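DegV domain-containing protein spr0652 (Streptococcus pneumoniae, PDB 6CNG) binds linoleic acid and probably serves as a long-chain fatty acid carrier subunit of the bacterial fatty acid kinase system. Local coordinates at residues 73-78 and 182-187; 192-197 and 217-222. One frame throughout, in Å; residues are numbered along the deposited sequence.

How the contacts relate
Read from the N terminus, the chain first forms helix 67-76, whose last turn meets a partner more than a hundred residues further on. Contact 1 (73-78 with 182-187) closes that long loop where strand 176-182 gives way to helix 186-190. Contact 2 (192-197 with 217-222) opens only after contact 1 has closed and shuts a much shorter loop, so the two stand in series. It ties the turn between helices 186-190 and 196-201 to strand 219-226, an outermost strand of the six-stranded sheet. With centres about 16 Å apart, the contacts still touch: Val-185 CB packs 3.9 Å from Leu-194 CD2. Contact 2 contributes Arg-193, Gly-217 and Leu-219 to the linoleic acid pocket, contact 1 only Leu-182.

Contact 1: residues 73-78 and 182-187; sequences TMYATA and LAKVDN. With ACT (acetate ion), chain I.
Met-74, on the last turn of helix 67-76, meets Asn-187 of the short helix 186-190, each side chain reaching out from its own helix toward the other. With CG anti to the backbone N (chi1 179°) and bends at chi2 and chi3, its thioether reaches the amide: Asn-187 ND2 gives a weak but nearly straight hydrogen bond to Met-74 SD, 3.5 Å long with an N-H...S angle of 167°. The carbonyl O of Phe-287 is the stronger acceptor for the same ND2, so this buried nitrogen is gripped twice. Met-74 CE lies over the centre of the Tyr-75 ring, 3.3 Å above its plane, a Met-aromatic contact between sequence neighbours. The phenol of Tyr-75 then runs on to graze the lysine chain, OH standing 4.3 Å from Lys-184 CD. Beyond the helix, Thr-77 OG1 donates to Thr-73 O at 2.8 Å, tying the loop back to the last turn. Thus the end of helix 67-76 packs on the start of helix 186-190, just after its N-cap Val-185, with Glu-290 bonding both Tyr-75 OH and Asn-187 N, on the flank of the DegV-fold fatty acid pocket, the Asn-187 side chain about 8 Å from the bound linoleic acid.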
loop_
_atom_site.group_PDB
_atom_site.type_symbol
_atom_site.label_atom_id
_atom_site.label_comp_id
_atom_site.label_asym_id
_atom_site.label_seq_id
_atom_site.Cartn_x
_atom_site.Cartn_y
_atom_site.Cartn_z
ATOM N N THR A 73 18.458 -7.896 9.386
ATOM C CA THR A 73 18.249 -8.516 10.683
ATOM C C THR A 73 17.176 -9.573 10.605
ATOM O O THR A 73 17.337 -10.664 11.158
ATOM C CB THR A 73 17.877 -7.446 11.695
ATOM O OG1 THR A 73 18.927 -6.483 11.745
ATOM C CG2 THR A 73 17.686 -8.026 13.056
ATOM N N MET A 74 16.097 -9.282 9.886
ATOM C CA MET A 74 15.017 -10.236 9.768
ATOM C C MET A 74 15.500 -11.497 9.093
ATOM O O MET A 74 15.224 -12.605 9.543
ATOM C CB MET A 74 13.901 -9.555 8.990
ATOM C CG MET A 74 12.666 -10.389 8.718
ATOM S SD MET A 74 12.810 -11.359 7.254
ATOM C CE MET A 74 12.998 -10.139 6.001
ATOM N N TYR A 75 16.236 -11.357 8.014
ATOM C CA TYR A 75 16.631 -12.538 7.299
ATOM C C TYR A 75 17.690 -13.301 8.052
ATOM O O TYR A 75 17.847 -14.500 7.833
ATOM C CB TYR A 75 17.153 -12.132 5.949
ATOM C CG TYR A 75 16.096 -11.881 4.889
ATOM C CD1 TYR A 75 15.257 -12.892 4.465
ATOM C CD2 TYR A 75 15.980 -10.647 4.282
ATOM C CE1 TYR A 75 14.320 -12.675 3.466
ATOM C CE2 TYR A 75 15.035 -10.419 3.272
ATOM C CZ TYR A 75 14.219 -11.431 2.873
ATOM O OH TYR A 75 13.280 -11.213 1.881
ATOM N N ALA A 76 18.429 -12.635 8.922
ATOM C CA ALA A 76 19.458 -13.272 9.731
ATOM C C ALA A 76 18.898 -14.044 10.906
ATOM O O ALA A 76 19.626 -14.810 11.536
ATOM C CB ALA A 76 20.378 -12.203 10.296
ATOM N N THR A 77 17.642 -13.845 11.225
ATOM C CA THR A 77 17.076 -14.373 12.444
ATOM C C THR A 77 16.248 -15.569 12.061
ATOM O O THR A 77 15.314 -15.447 11.274
ATOM C CB THR A 77 16.228 -13.326 13.139
ATOM O OG1 THR A 77 17.060 -12.225 13.516
ATOM C CG2 THR A 77 15.599 -13.911 14.376
ATOM N N ALA A 78 16.614 -16.719 12.602
ATOM C CA ALA A 78 15.897 -17.935 12.287
ATOM C C ALA A 78 14.491 -17.886 12.846
ATOM O O ALA A 78 13.558 -18.365 12.209
ATOM C CB ALA A 78 16.659 -19.121 12.850
ATOM N N LEU A 182 5.686 -11.420 -6.388
ATOM C CA LEU A 182 6.507 -11.754 -5.250
ATOM C C LEU A 182 7.379 -12.950 -5.588
ATOM O O LEU A 182 6.888 -14.003 -5.975
ATOM C CB LEU A 182 5.616 -12.052 -4.048
ATOM C CG LEU A 182 4.490 -11.074 -3.791
ATOM C CD1 LEU A 182 3.705 -11.494 -2.572
ATOM C CD2 LEU A 182 5.022 -9.689 -3.596
ATOM N N ALA A 183 8.680 -12.781 -5.383
ATOM C CA ALA A 183 9.624 -13.879 -5.443
ATOM C C ALA A 183 9.684 -14.665 -4.144
ATOM O O ALA A 183 10.088 -15.825 -4.153
ATOM C CB ALA A 183 10.989 -13.297 -5.751
ATOM N N LYS A 184 9.286 -14.072 -3.034
ATOM C CA LYS A 184 9.254 -14.793 -1.784
ATOM C C LYS A 184 8.011 -14.369 -1.045
ATOM O O LYS A 184 7.601 -13.210 -1.122
ATOM C CB LYS A 184 10.448 -14.445 -0.927
ATOM C CG LYS A 184 11.686 -15.199 -1.320
ATOM C CD LYS A 184 12.946 -14.566 -0.858
ATOM C CE LYS A 184 14.018 -15.626 -0.653
ATOM N NZ LYS A 184 13.867 -16.784 -1.575
ATOM N N VAL A 185 7.412 -15.316 -0.341
ATOM C CA VAL A 185 6.171 -15.055 0.393
ATOM C C VAL A 185 6.234 -15.652 1.786
ATOM O O VAL A 185 5.216 -15.826 2.453
ATOM C CB VAL A 185 4.953 -15.591 -0.377
ATOM C CG1 VAL A 185 4.870 -14.974 -1.755
ATOM C CG2 VAL A 185 5.030 -17.075 -0.482
ATOM N N ASP A 186 7.439 -15.946 2.241
ATOM C CA ASP A 186 7.595 -16.669 3.490
ATOM C C ASP A 186 7.066 -15.877 4.667
ATOM O O ASP A 186 6.469 -16.444 5.570
ATOM C CB ASP A 186 9.062 -17.026 3.689
ATOM C CG ASP A 186 9.642 -17.746 2.484
ATOM O OD1 ASP A 186 8.933 -18.596 1.919
ATOM O OD2 ASP A 186 10.776 -17.446 2.072
ATOM N N ASN A 187 7.288 -14.570 4.694
ATOM C CA ASN A 187 6.819 -13.801 5.833
ATOM C C ASN A 187 5.304 -13.717 5.862
ATOM O O ASN A 187 4.704 -13.725 6.937
ATOM C CB ASN A 187 7.437 -12.416 5.828
ATOM C CG ASN A 187 8.891 -12.436 6.247
ATOM O OD1 ASN A 187 9.382 -13.396 6.813
ATOM N ND2 ASN A 187 9.582 -11.390 5.941
HETATM C C ACT I . 12.763 -19.381 1.690
HETATM O O ACT I . 11.807 -19.713 2.439
HETATM O OXT ACT I . 12.810 -18.420 0.861
HETATM C CH3 ACT I . 14.046 -20.287 1.827
#

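Contact 2: residues 192-197 and 217-222; sequences GRLSKL and GTLELL. With EIC (linoleic acid), chain C.
Leu-194 and Leu-219 join two walls of the fatty acid pocket of this DegV fold: the turn after helix 186-190 and the start of strand 219-226. The turn begins with a Schellman motif, in which Gly-192, at positive phi, is the C-prime residue and Arg-193 N bonds back to Leu-188 O.

Apolar packing carries the contact between the segments. The two leucine side chains cross at about a right angle, and Leu-194 CD1 sits 3.9 Å from Leu-219 CB. A chi1 of -175° swings the isobutyl end of Leu-194 away from its own N and onto the strand. One methyl of Leu-219, CD1, rests 3.5 Å from the backbone Arg-193 O. Leu-188 touches both leucines and so backs the pair.

Contacts with linoleic acid form the second group. Leu-219 also faces the lipid, its CG 3.9 Å from C14, so a single side chain serves both the protein packing and the pocket. Near the chain end, Gly-217 O approaches C18, while this same carbonyl accepts a hydrogen bond from Thr-107.

Polar bonding fixes the arginine. Arg-193 NE donates to Leu-110 O, and NH2 makes a weak bond to Tyr-288, which together restrain how the flat group turns. The lipid carboxylate, hydrogen-bonded to Ser-111 OG, has O2 3.7 Å from Arg-193 NH1, and the positive charge would probably favour its ionised form. That oxygen lies to the same side of the guanidinium plane as the lipid chain, displaced past NH1 and NH2, whereas C3 stacks on the middle of the Arg-193 guanidinium, 3.7 Å from its plane.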
loop_
_atom_site.group_PDB
_atom_site.type_symbol
_atom_site.label_atom_id
_atom_site.label_comp_id
_atom_site.label_asym_id
_atom_site.label_seq_id
_atom_site.Cartn_x
_atom_site.Cartn_y
_atom_site.Cartn_z
ATOM N N GLY A 192 0.522 -15.821 8.929
ATOM C CA GLY A 192 -0.862 -16.218 8.755
ATOM C C GLY A 192 -1.668 -15.345 7.830
ATOM O O GLY A 192 -2.867 -15.178 8.048
ATOM N N ARG A 193 -1.040 -14.798 6.787
ATOM C CA ARG A 193 -1.710 -13.949 5.807
ATOM C C ARG A 193 -1.715 -14.563 4.413
ATOM O O ARG A 193 -2.173 -13.932 3.455
ATOM C CB ARG A 193 -1.081 -12.556 5.801
ATOM C CG ARG A 193 -1.750 -11.616 6.786
ATOM C CD ARG A 193 -0.811 -11.036 7.768
ATOM N NE ARG A 193 -1.547 -10.366 8.836
ATOM C CZ ARG A 193 -1.056 -10.092 10.038
ATOM N NH1 ARG A 193 -1.805 -9.498 10.926
ATOM N NH2 ARG A 193 0.178 -10.380 10.354
ATOM N N LEU A 194 -1.256 -15.787 4.293
ATOM C CA LEU A 194 -1.292 -16.539 3.056
ATOM C C LEU A 194 -1.209 -18.006 3.470
ATOM O O LEU A 194 -0.457 -18.349 4.382
ATOM C CB LEU A 194 -0.131 -16.151 2.157
ATOM C CG LEU A 194 -0.121 -16.782 0.787
ATOM C CD1 LEU A 194 -1.231 -16.337 -0.095
ATOM C CD2 LEU A 194 1.155 -16.442 0.156
ATOM N N SER A 195 -2.036 -18.846 2.844
ATOM C CA SER A 195 -2.090 -20.257 3.199
ATOM C C SER A 195 -0.819 -20.965 2.756
ATOM O O SER A 195 -0.213 -20.614 1.746
ATOM C CB SER A 195 -3.293 -20.919 2.513
ATOM O OG SER A 195 -3.120 -20.916 1.109
ATOM N N LYS A 196 -0.422 -21.979 3.538
ATOM C CA LYS A 196 0.551 -22.969 3.081
ATOM C C LYS A 196 0.140 -23.614 1.762
ATOM O O LYS A 196 1.004 -23.952 0.953
ATOM C CB LYS A 196 0.738 -24.052 4.142
ATOM C CG LYS A 196 1.614 -23.672 5.321
ATOM C CD LYS A 196 0.884 -22.844 6.357
ATOM C CE LYS A 196 1.700 -22.772 7.658
ATOM N NZ LYS A 196 1.148 -21.831 8.695
ATOM N N LEU A 197 -1.165 -23.789 1.527
ATOM C CA LEU A 197 -1.720 -24.234 0.249
ATOM C C LEU A 197 -1.124 -23.441 -0.909
ATOM O O LEU A 197 -0.374 -23.986 -1.731
ATOM C CB LEU A 197 -3.252 -24.088 0.267
ATOM C CG LEU A 197 -4.083 -24.743 -0.842
ATOM C CD1 LEU A 197 -3.764 -26.223 -0.868
ATOM C CD2 LEU A 197 -5.594 -24.502 -0.652
ATOM N N GLY A 217 -9.912 -7.999 0.024
ATOM C CA GLY A 217 -8.688 -7.525 0.631
ATOM C C GLY A 217 -7.695 -8.601 1.010
ATOM O O GLY A 217 -7.003 -8.452 2.012
ATOM N N THR A 218 -7.621 -9.681 0.235
ATOM C CA THR A 218 -6.759 -10.819 0.488
ATOM C C THR A 218 -5.873 -11.050 -0.723
ATOM O O THR A 218 -6.126 -10.532 -1.810
ATOM C CB THR A 218 -7.553 -12.109 0.760
ATOM O OG1 THR A 218 -8.249 -12.510 -0.419
ATOM C CG2 THR A 218 -8.551 -11.911 1.876
ATOM N N LEU A 219 -4.844 -11.862 -0.534
ATOM C CA LEU A 219 -4.015 -12.252 -1.666
ATOM C C LEU A 219 -4.775 -13.237 -2.546
ATOM O O LEU A 219 -5.364 -14.194 -2.052
ATOM C CB LEU A 219 -2.715 -12.904 -1.198
ATOM C CG LEU A 219 -1.669 -11.949 -0.658
ATOM C CD1 LEU A 219 -1.931 -11.693 0.824
ATOM C CD2 LEU A 219 -0.307 -12.524 -0.856
ATOM N N GLU A 220 -4.733 -13.016 -3.853
ATOM C CA GLU A 220 -5.332 -13.942 -4.795
ATOM C C GLU A 220 -4.369 -14.214 -5.934
ATOM O O GLU A 220 -3.879 -13.284 -6.580
ATOM C CB GLU A 220 -6.661 -13.405 -5.336
ATOM C CG GLU A 220 -7.276 -14.277 -6.447
ATOM C CD GLU A 220 -8.815 -14.269 -6.505
ATOM O OE1 GLU A 220 -9.485 -13.917 -5.501
ATOM O OE2 GLU A 220 -9.360 -14.637 -7.575
ATOM N N LEU A 221 -4.129 -15.478 -6.193
ATOM C CA LEU A 221 -3.197 -15.876 -7.218
ATOM C C LEU A 221 -3.797 -15.713 -8.601
ATOM O O LEU A 221 -4.983 -15.958 -8.821
ATOM C CB LEU A 221 -2.846 -17.335 -7.005
ATOM C CG LEU A 221 -1.854 -17.924 -7.977
ATOM C CD1 LEU A 221 -0.550 -17.218 -7.926
ATOM C CD2 LEU A 221 -1.710 -19.379 -7.631
ATOM N N LEU A 222 -2.939 -15.340 -9.543
ATOM C CA LEU A 222 -3.328 -15.141 -10.924
ATOM C C LEU A 222 -2.448 -15.939 -11.866
ATOM O O LEU A 222 -2.931 -16.539 -12.829
ATOM C CB LEU A 222 -3.193 -13.679 -11.325
ATOM C CG LEU A 222 -4.099 -12.672 -10.647
ATOM C CD1 LEU A 222 -3.798 -11.324 -11.192
ATOM C CD2 LEU A 222 -5.547 -12.991 -10.814
HETATM C C1 EIC C . -0.165 -6.115 10.793
HETATM C C2 EIC C . 0.168 -5.775 9.344
HETATM C C3 EIC C . -0.064 -6.916 8.379
HETATM C C4 EIC C . -0.015 -6.446 6.943
HETATM C C5 EIC C . -0.348 -7.557 5.971
HETATM C C6 EIC C . -0.412 -7.061 4.531
HETATM C C7 EIC C . 0.966 -6.800 3.907
HETATM C C8 EIC C . 0.833 -6.156 2.539
HETATM C C9 EIC C . 2.221 -5.817 2.048
HETATM C C10 EIC C . 2.879 -6.622 1.242
HETATM C C11 EIC C . 2.313 -7.951 0.762
HETATM C C12 EIC C . 2.567 -7.976 -0.740
HETATM C C13 EIC C . 1.657 -8.253 -1.649
HETATM C C14 EIC C . 0.233 -8.620 -1.289
HETATM C C15 EIC C . -0.648 -7.383 -1.135
HETATM C C16 EIC C . -2.070 -7.811 -0.802
HETATM C C17 EIC C . -2.942 -6.632 -0.483
HETATM C C18 EIC C . -4.327 -7.115 -0.118
HETATM O O1 EIC C . -1.251 -5.746 11.316
HETATM O O2 EIC C . 0.663 -6.777 11.466
#